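BH2414 protein (Bacillus halodurans, PDB 3ON1) is of unknown function but belongs to the L7Ae/L30e/S12e/Gadd45 ribosomal protein family, whose members commonly bind RNA, so it may do likewise. Local coordinates at residues 10-13 against 14-17. Numbering follows the deposited sequence.
Sequences LGLA and ARAR
The last turn of helix 5-15, with the Schellman motif that ends it, brings the exposed side chains of Leu12 and Arg15 together on this small alpha/beta fold. The two side chains run side by side and point the same way. Arg15 leaves the helix extended, CG anti to the backbone N (chi1 -173°). A bend at chi3 (-59°) then folds the guanidinium back. In the conformer described here, CD2 of Leu12 lies over one face of that group, 3.4 Å from Arg15 NH1; Arg15 has a second conformer, so the contact is probably not permanent. Behind them the backbone keeps its i to i+4 ladder: Ala14 N bonds to Leu10 O at 2.9 Å, and Arg15 N to Gly11 O and Ala16 N to Leu12 O follow. The ladder stops at Arg17, whose positive phi (58°) turns the chain out of the helix. Arg17 N bonds to Ala14 O at 2.9 Å, while Ala13 O, though near, meets it at a poor angle. Toward the rest of the fold, Leu10, Ala13 and Ala14 pack on Leu19 of strand 19-21; on helix 89-100, Leu10 reaches Leu95, and Leu12 and Ala13 touch Phe91. The Leu12–Arg15 pair makes no directed bond: a methyl over the guanidinium face gives nonpolar contact alone, which probably holds the group only loosely, in keeping with the two conformers of Arg15.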
loop_
_atom_site.group_PDB
_atom_site.type_symbol
_atom_site.label_atom_id
_atom_site.label_comp_id
_atom_site.label_asym_id
_atom_site.label_seq_id
_atom_site.Cartn_x
_atom_site.Cartn_y
_atom_site.Cartn_z
ATOM N N LEU A 10 1.601 -2.895 9.275
ATOM C CA LEU A 10 0.456 -2.521 8.443
ATOM C C LEU A 10 -0.842 -2.545 9.265
ATOM O O LEU A 10 -1.692 -1.660 9.125
ATOM C CB LEU A 10 0.377 -3.447 7.226
ATOM C CG LEU A 10 -0.382 -3.030 5.967
ATOM C CD1 LEU A 10 0.085 -1.679 5.426
ATOM C CD2 LEU A 10 -0.221 -4.111 4.910
ATOM N N GLY A 11 -0.966 -3.547 10.136
ATOM C CA GLY A 11 -2.088 -3.646 11.072
ATOM C C GLY A 11 -2.193 -2.451 12.003
ATOM O O GLY A 11 -3.285 -1.938 12.247
ATOM N N LEU A 12 -1.055 -2.004 12.526
ATOM C CA LEU A 12 -1.030 -0.804 13.362
ATOM C C LEU A 12 -1.417 0.448 12.576
ATOM O O LEU A 12 -2.096 1.326 13.111
ATOM C CB LEU A 12 0.337 -0.622 14.027
ATOM C CG LEU A 12 0.796 -1.746 14.968
ATOM C CD1 LEU A 12 2.063 -1.321 15.677
ATOM C CD2 LEU A 12 -0.267 -2.116 15.994
ATOM N N ALA A 13 -0.987 0.525 11.315
ATOM C CA ALA A 13 -1.359 1.644 10.439
ATOM C C ALA A 13 -2.873 1.676 10.221
ATOM O O ALA A 13 -3.492 2.743 10.242
ATOM C CB ALA A 13 -0.616 1.559 9.103
ATOM N N ALA A 14 -3.465 0.496 10.035
ATOM C CA ALA A 14 -4.913 0.375 9.913
ATOM C C ALA A 14 -5.632 0.823 11.190
ATOM O O ALA A 14 -6.631 1.552 11.120
ATOM C CB ALA A 14 -5.299 -1.063 9.535
ATOM N N ARG A 15 -5.121 0.373 12.340
ATOM C CA ARG A 15 -5.628 0.774 13.660
ATOM C C ARG A 15 -5.689 2.295 13.753
ATOM O O ARG A 15 -6.693 2.862 14.193
ATOM C CB ARG A 15 -4.733 0.202 14.772
ATOM C CG ARG A 15 -5.247 0.401 16.200
ATOM C CD ARG A 15 -4.473 -0.474 17.199
ATOM N NE ARG A 15 -4.578 -1.894 16.871
ATOM C CZ ARG A 15 -3.778 -2.845 17.346
ATOM N NH1 ARG A 15 -2.796 -2.542 18.182
ATOM N NH2 ARG A 15 -3.957 -4.108 16.981
ATOM N N ALA A 16 -4.619 2.937 13.287
ATOM C CA ALA A 16 -4.446 4.387 13.380
ATOM C C ALA A 16 -5.192 5.134 12.270
ATOM O O ALA A 16 -5.074 6.354 12.164
ATOM C CB ALA A 16 -2.954 4.737 13.330
ATOM N N ARG A 17 -5.943 4.400 11.450
ATOM C CA ARG A 17 -6.696 4.961 10.309
ATOM C C ARG A 17 -5.795 5.692 9.317
ATOM O O ARG A 17 -6.174 6.715 8.741
ATOM C CB ARG A 17 -7.870 5.844 10.774
ATOM C CG ARG A 17 -8.883 5.071 11.609
ATOM C CD ARG A 17 -10.173 5.822 11.830
ATOM N NE ARG A 17 -11.080 5.040 12.668
ATOM C CZ ARG A 17 -12.395 5.229 12.746
ATOM N NH1 ARG A 17 -12.988 6.174 12.024
ATOM N NH2 ARG A 17 -13.121 4.459 13.544
#